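Local coordinates for protein aldo-keto reductase AKR2E4 (Bombyx mori, PDB 3WCZ) that reduces 3-dehydroecdysone as an NADP-dependent oxidoreductase, has no activity with NADH, and may help regulate molting in the silkworm, at residues A[111-115]-A[150-154]; A[139-143]-A[154-158]; A[144-148]-A[171-175]. One frame throughout, in Å; residues are numbered along the deposited sequence. Where two conformers were deposited one is given.

Interaction 1 of 3, residues A[111-115]-A[150-154]; sequences LDYID and GLARS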
# COMPACT_ATOMS: atom_id res chain seq x y z
N LEU A 111 18.65 -4.65 3.77
CA LEU A 111 18.06 -5.99 3.65
C LEU A 111 18.71 -6.80 2.54
O LEU A 111 19.27 -6.21 1.61
CB LEU A 111 16.55 -5.88 3.37
CG LEU A 111 15.77 -5.06 4.40
CD1 LEU A 111 14.29 -5.04 3.98
CD2 LEU A 111 15.92 -5.58 5.82
N ASP A 112 18.62 -8.12 2.62
CA ASP A 112 19.13 -9.02 1.59
C ASP A 112 18.05 -9.44 0.58
O ASP A 112 18.36 -9.93 -0.50
CB ASP A 112 19.67 -10.30 2.21
CG ASP A 112 20.79 -10.05 3.19
OD1 ASP A 112 21.74 -9.34 2.84
OD2 ASP A 112 20.70 -10.56 4.33
N TYR A 113 16.78 -9.26 0.94
CA TYR A 113 15.66 -9.59 0.08
C TYR A 113 14.48 -8.73 0.51
O TYR A 113 14.46 -8.22 1.63
CB TYR A 113 15.30 -11.09 0.17
CG TYR A 113 14.67 -11.49 1.49
CD1 TYR A 113 15.47 -11.78 2.58
CD2 TYR A 113 13.29 -11.55 1.66
CE1 TYR A 113 14.93 -12.12 3.80
CE2 TYR A 113 12.73 -11.89 2.89
CZ TYR A 113 13.56 -12.16 3.96
OH TYR A 113 13.03 -12.52 5.19
N ILE A 114 13.54 -8.56 -0.41
CA ILE A 114 12.28 -7.88 -0.13
C ILE A 114 11.17 -8.93 -0.17
O ILE A 114 11.24 -9.90 -0.94
CB ILE A 114 12.03 -6.73 -1.17
CG1 ILE A 114 11.03 -5.70 -0.63
CG2 ILE A 114 11.55 -7.25 -2.50
CD1 ILE A 114 11.63 -4.82 0.39
N ASP A 115 10.17 -8.77 0.68
CA ASP A 115 9.06 -9.72 0.68
C ASP A 115 8.13 -9.49 -0.49
O ASP A 115 7.63 -10.43 -1.08
CB ASP A 115 8.32 -9.63 2.02
CG ASP A 115 9.19 -10.08 3.14
OD1 ASP A 115 9.24 -11.33 3.37
OD2 ASP A 115 9.88 -9.23 3.74
N GLY A 150 15.67 -14.69 -6.23
CA GLY A 150 15.52 -14.71 -4.78
C GLY A 150 15.54 -13.34 -4.12
O GLY A 150 15.48 -13.25 -2.90
N LEU A 151 15.63 -12.27 -4.90
CA LEU A 151 15.73 -10.94 -4.31
C LEU A 151 14.37 -10.41 -3.84
O LEU A 151 14.32 -9.55 -2.96
CB LEU A 151 16.38 -9.96 -5.30
CG LEU A 151 17.82 -10.25 -5.67
CD1 LEU A 151 18.26 -9.35 -6.82
CD2 LEU A 151 18.71 -10.06 -4.45
N ALA A 152 13.31 -10.88 -4.49
CA ALA A 152 11.94 -10.58 -4.12
C ALA A 152 11.21 -11.90 -3.92
O ALA A 152 11.21 -12.75 -4.81
CB ALA A 152 11.26 -9.79 -5.19
N ARG A 153 10.59 -12.09 -2.77
CA ARG A 153 9.86 -13.33 -2.52
C ARG A 153 8.59 -13.38 -3.35
O ARG A 153 8.22 -14.43 -3.90
CB ARG A 153 9.50 -13.47 -1.05
CG ARG A 153 10.69 -13.60 -0.13
CD ARG A 153 11.32 -14.97 -0.18
NE ARG A 153 12.37 -15.10 0.83
CZ ARG A 153 13.68 -15.01 0.60
NH1 ARG A 153 14.15 -14.79 -0.64
NH2 ARG A 153 14.52 -15.14 1.60
N SER A 154 7.90 -12.25 -3.42
CA SER A 154 6.68 -12.09 -4.23
C SER A 154 6.75 -10.81 -5.04
O SER A 154 7.44 -9.87 -4.66
CB SER A 154 5.44 -11.99 -3.33
OG SER A 154 5.25 -13.17 -2.56
O HOH W 1 6.27 -12.69 -0.01
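Ile114 and Ala152 pair as parallel neighbours where strands 114-119 and 152-158 begin, in the eight-stranded TIM barrel of the aldo-keto reductase fold. Two backbone bonds bracket Ala152. Ile114 N donates to Leu151 O at 2.8 Å, and Arg153 N donates to Ile114 O at 2.9 Å. Ile114 CG2 and Ala152 CB lie on the same face of the sheet and touch at 3.7 Å.

The Arg153 side chain points back to segment 111-115 and can be followed atom by atom. Its CB rests near Asp115 O. CG comes next, close to both Ile114 O and Tyr113 CD2. The chain bends at chi2 (-76°), which swings the rest over the Tyr113 ring. NE lies above CD2 and CE2 of that ring. Arg153 CZ is 3.6 Å from Tyr113 CD2, and Arg153 NH2 is 3.6 Å from Tyr113 CD1. Arg153 NH1 turns toward the root of the tyrosine and lies 3.0 Å from Gly150 O. The guanidinium is therefore laid flat on the ring, with the planes only 6° apart, in a stacked cation-pi contact. Arg153 was modelled in two conformers, and this account holds for one of them.

Arg79, outside both segments, adds a second cation-pi contact to Tyr113, and its NH2 forms a salt bridge with Asp115 OD2 that probably balances the buried carboxylate. Gly150 has a positive phi and closes helix 136-148 with a Schellman motif just before the strand.

Ser154 N donates to Asp115 O at 3.0 Å. Ser154 OG is hydrogen-bonded to Asp12 OD2. One water donates to Asp115 O and to Ser154 OG, at 2.8 Å from each.

Interaction 2 of 3, residues A[139-143]-A[154-158]; sequences TWQGM and SIGVS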
# COMPACT_ATOMS: atom_id res chain seq x y z
N THR A 139 8.64 -4.63 -18.13
CA THR A 139 9.02 -4.38 -16.76
C THR A 139 8.73 -5.63 -15.93
O THR A 139 9.50 -6.03 -15.05
CB THR A 139 8.22 -3.18 -16.24
OG1 THR A 139 8.28 -2.11 -17.19
CG2 THR A 139 8.72 -2.70 -14.89
N TRP A 140 7.58 -6.25 -16.22
CA TRP A 140 7.15 -7.43 -15.47
C TRP A 140 8.13 -8.58 -15.69
O TRP A 140 8.35 -9.38 -14.77
CB TRP A 140 5.72 -7.83 -15.86
CG TRP A 140 5.15 -8.89 -14.98
CD1 TRP A 140 4.86 -10.17 -15.33
CD2 TRP A 140 4.83 -8.77 -13.60
NE1 TRP A 140 4.37 -10.86 -14.25
CE2 TRP A 140 4.32 -10.01 -13.18
CE3 TRP A 140 4.92 -7.72 -12.67
CZ2 TRP A 140 3.91 -10.24 -11.86
CZ3 TRP A 140 4.52 -7.96 -11.38
CH2 TRP A 140 4.03 -9.19 -10.99
N GLN A 141 8.74 -8.69 -16.87
CA GLN A 141 9.74 -9.69 -17.02
C GLN A 141 10.95 -9.45 -16.11
O GLN A 141 11.49 -10.39 -15.54
CB GLN A 141 10.17 -9.78 -18.45
CG GLN A 141 11.11 -10.86 -18.57
CD GLN A 141 11.46 -11.08 -19.95
OE1 GLN A 141 10.80 -10.58 -20.87
NE2 GLN A 141 12.51 -11.84 -20.15
N GLY A 142 11.32 -8.19 -15.90
CA GLY A 142 12.36 -7.87 -14.94
C GLY A 142 11.92 -8.25 -13.52
O GLY A 142 12.74 -8.67 -12.72
N MET A 143 10.63 -8.05 -13.21
CA MET A 143 10.08 -8.45 -11.92
C MET A 143 10.18 -9.97 -11.75
O MET A 143 10.56 -10.44 -10.66
CB MET A 143 8.63 -8.00 -11.75
CG MET A 143 8.44 -6.48 -11.83
SD MET A 143 9.19 -5.51 -10.49
CE MET A 143 7.99 -5.82 -9.20
N SER A 154 7.90 -12.25 -3.42
CA SER A 154 6.68 -12.09 -4.23
C SER A 154 6.75 -10.81 -5.04
O SER A 154 7.44 -9.87 -4.66
CB SER A 154 5.44 -11.99 -3.33
OG SER A 154 5.25 -13.17 -2.56
N ILE A 155 6.01 -10.79 -6.14
CA ILE A 155 5.97 -9.65 -7.04
C ILE A 155 4.53 -9.26 -7.33
O ILE A 155 3.64 -10.10 -7.43
CB ILE A 155 6.77 -9.90 -8.36
CG1 ILE A 155 6.32 -11.19 -9.07
CG2 ILE A 155 8.26 -9.91 -8.05
CD1 ILE A 155 6.99 -11.32 -10.43
N GLY A 156 4.29 -7.95 -7.44
CA GLY A 156 2.98 -7.45 -7.79
C GLY A 156 3.06 -6.08 -8.43
O GLY A 156 4.13 -5.62 -8.87
N VAL A 157 1.90 -5.43 -8.52
CA VAL A 157 1.81 -4.15 -9.19
C VAL A 157 1.02 -3.16 -8.35
O VAL A 157 0.41 -3.52 -7.32
CB VAL A 157 1.17 -4.32 -10.60
CG1 VAL A 157 2.03 -5.21 -11.48
CG2 VAL A 157 -0.30 -4.82 -10.52
N SER A 158 1.02 -1.91 -8.80
CA SER A 158 0.27 -0.87 -8.12
C SER A 158 -0.27 0.07 -9.19
O SER A 158 0.38 0.30 -10.23
CB SER A 158 1.22 -0.14 -7.16
OG SER A 158 0.57 0.85 -6.38
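Trp140 is the first residue of helix 136-148 to meet strand 152-158 here, and its indole touches Ile155, Gly156 and Val157. CG stands anti to the backbone N (chi1 -171°), which carries the ring from the side of the helix to the strand. Ile155 CD1 sits over one face, 3.9 Å from the centroid of the six-membered ring, in a CH-pi contact. Gly156 O lies at the ring edge, 3.5 Å from Trp140 CZ3. Val157 CG1 approaches the same CZ3 obliquely at 3.7 Å. The indole NE1 is satisfied by Ile174 O.

One turn on, Met143 points at the strand. Its CB lies over the same indole face as Ile155 CD1 and is 3.9 Å from that methyl. Met143 O is 3.5 Å from Ile155 CG2. The side chain bends at chi2 and chi3, and its CE ends near Gly156 O.

No hydrogen bond joins the two segments. The axes of helix 139-143 and strand 155-158 come within 9.4 Å, and their N-to-C directions differ by 145°. Ser158 OG, at the end of the strand, is hydrogen-bonded to the NADP. This is the helix-on-strand packing of a beta-alpha-beta unit in a TIM barrel.

Interaction 3 of 3, residues A[144-148]-A[171-175]; sequences QDARQ and NSYIR. With EDO (1,2-ethanediol), chain C.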
# COMPACT_ATOMS: atom_id res chain seq x y z
N GLN A 144 9.84 -10.72 -12.80
CA GLN A 144 9.93 -12.18 -12.77
C GLN A 144 11.37 -12.60 -12.53
O GLN A 144 11.63 -13.52 -11.76
CB GLN A 144 9.36 -12.78 -14.07
CG GLN A 144 7.85 -12.64 -14.15
CD GLN A 144 7.22 -13.04 -15.45
OE1 GLN A 144 6.04 -13.46 -15.47
NE2 GLN A 144 7.98 -12.97 -16.54
N ASP A 145 12.31 -11.89 -13.14
CA ASP A 145 13.73 -12.16 -12.91
C ASP A 145 14.15 -11.92 -11.44
O ASP A 145 14.87 -12.72 -10.85
CB ASP A 145 14.61 -11.28 -13.82
CG ASP A 145 14.47 -11.59 -15.31
OD1 ASP A 145 13.97 -12.67 -15.68
OD2 ASP A 145 14.87 -10.70 -16.09
N ALA A 146 13.70 -10.80 -10.86
CA ALA A 146 14.03 -10.51 -9.47
C ALA A 146 13.51 -11.60 -8.54
O ALA A 146 14.19 -11.95 -7.58
CB ALA A 146 13.46 -9.19 -9.05
N ARG A 147 12.32 -12.13 -8.83
CA ARG A 147 11.76 -13.23 -8.05
C ARG A 147 12.61 -14.50 -8.23
O ARG A 147 12.94 -15.17 -7.24
CB ARG A 147 10.33 -13.48 -8.47
CG ARG A 147 9.58 -14.54 -7.68
CD ARG A 147 8.36 -14.94 -8.54
NE ARG A 147 7.90 -16.33 -8.39
CZ ARG A 147 7.27 -16.75 -7.30
NH1 ARG A 147 7.10 -15.91 -6.28
NH2 ARG A 147 6.84 -18.00 -7.21
N GLN A 148 12.99 -14.82 -9.46
CA GLN A 148 13.73 -16.06 -9.70
C GLN A 148 15.09 -16.00 -9.06
O GLN A 148 15.61 -17.04 -8.62
CB GLN A 148 13.84 -16.38 -11.18
CG GLN A 148 12.55 -16.72 -11.88
CD GLN A 148 11.81 -17.97 -11.34
OE1 GLN A 148 12.30 -18.73 -10.49
NE2 GLN A 148 10.57 -18.11 -11.79
N ASN A 171 -0.60 -12.36 -20.43
CA ASN A 171 0.65 -12.29 -21.17
C ASN A 171 1.87 -12.47 -20.33
O ASN A 171 2.96 -12.16 -20.80
CB ASN A 171 0.74 -10.99 -21.95
CG ASN A 171 -0.28 -10.92 -23.06
OD1 ASN A 171 -0.06 -11.51 -24.14
ND2 ASN A 171 -1.37 -10.21 -22.85
N SER A 172 1.72 -13.07 -19.16
CA SER A 172 2.86 -13.38 -18.29
C SER A 172 2.70 -14.77 -17.70
O SER A 172 1.58 -15.29 -17.68
CB SER A 172 3.04 -12.34 -17.18
OG SER A 172 1.96 -12.33 -16.29
N TYR A 173 3.77 -15.34 -17.18
CA TYR A 173 3.68 -16.70 -16.64
C TYR A 173 3.37 -16.69 -15.18
O TYR A 173 2.85 -17.68 -14.65
CB TYR A 173 4.96 -17.51 -16.85
CG TYR A 173 6.04 -17.26 -15.83
CD1 TYR A 173 5.95 -17.78 -14.53
CD2 TYR A 173 7.15 -16.50 -16.16
CE1 TYR A 173 6.96 -17.55 -13.60
CE2 TYR A 173 8.15 -16.27 -15.24
CZ TYR A 173 8.06 -16.79 -13.97
OH TYR A 173 9.08 -16.53 -13.09
N ILE A 174 3.63 -15.59 -14.51
CA ILE A 174 3.15 -15.46 -13.15
C ILE A 174 2.37 -14.18 -12.95
O ILE A 174 2.89 -13.11 -13.25
CB ILE A 174 4.30 -15.52 -12.23
CG1 ILE A 174 3.83 -15.30 -10.80
CG2 ILE A 174 5.28 -14.52 -12.54
CD1 ILE A 174 4.85 -15.75 -9.79
N ARG A 175 1.15 -14.26 -12.45
CA ARG A 175 0.36 -13.05 -12.25
C ARG A 175 0.78 -12.40 -10.93
O ARG A 175 1.42 -13.02 -10.07
CB ARG A 175 -1.15 -13.29 -12.33
CG ARG A 175 -1.72 -13.93 -11.14
CD ARG A 175 -3.16 -14.39 -11.34
NE ARG A 175 -3.25 -15.36 -12.45
CZ ARG A 175 -4.38 -15.86 -12.93
NH1 ARG A 175 -5.55 -15.50 -12.45
NH2 ARG A 175 -4.31 -16.72 -13.93
C1 EDO C . -0.47 -17.50 -13.96
O1 EDO C . -1.28 -16.34 -14.22
C2 EDO C . -0.52 -17.84 -12.47
O2 EDO C . 0.28 -16.87 -11.75
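Gln144 reaches across from helix 136-148 and lays its side-chain amide over one face of the Tyr173 ring, beside Ile174 CG2. The hydrogen bonds are modest. Gln144 OE1 accepts from Tyr173 N and from Ile174 N, each weak at 3.4 Å. One carbonyl oxygen thus serves two successive N-H groups of the loop. Beyond CG the glutamine is extended (chi2 172°), which brings the amide to the loop backbone. Gln148 NE2 and Tyr173 OH are modelled at 2.5 Å. That is too short to be trusted, and Tyr173 has two deposited conformers, so this bond is doubtful.

The side-chain packing centres on the tyrosine ring. Gln144 OE1 is 3.3 Å from Tyr173 CD2. The amide and ring planes are 28° apart, and the two side chains run past each other in opposite directions. Ile174 CG2 approaches Gln144 OE1 at 3.2 Å. With an alanine here, the N-H groups of Tyr173 and Ile174 would probably lose their shared acceptor, and a gap would be likely to open beside the tyrosine ring.

Arg147 adds a charged group to apolar packing. Ile174 CD1 sits over one face of its guanidinium, 3.4 Å from Arg147 NE. Arg147 NH1 also has a long, weak ion pair with Asp12.

The last group is an ethanediol, probably from the crystallisation liquor. Arg175 N donates to its O2 at 2.8 Å. NE and NH2 of Arg175 both donate to its O1, which lies in the guanidinium plane at the edge.

The loop itself is tied back to the preceding helix by Ser172 OG and Leu168 O. The contact lies away from the cofactor, on the outer side of a TIM barrel, where a helix meets the loop joining helix 162-170 to strand 178-182.

Overall arrangement
Interactions 1 and 2 share Ser154 and use the same strand, 152-158. Interactions 2 and 3 share helix 136-148. Interaction 2 is buried, with no hydrogen bond between its segments, and is mainly apolar with a CH-pi contact. Interaction 1 is partly buried: backbone bonds join two barrel strands, and a cation-pi stack lies beside them. Interaction 3 is a surface contact, with weak amide bonds and many polar side chains. Its centre is about 7 Å from that of interaction 2, and the two meet where Trp140 CD1 packs on Ser172 CB. Interactions 1 and 3 meet where Leu151 N approaches Ala146 O, at the turn from helix into strand.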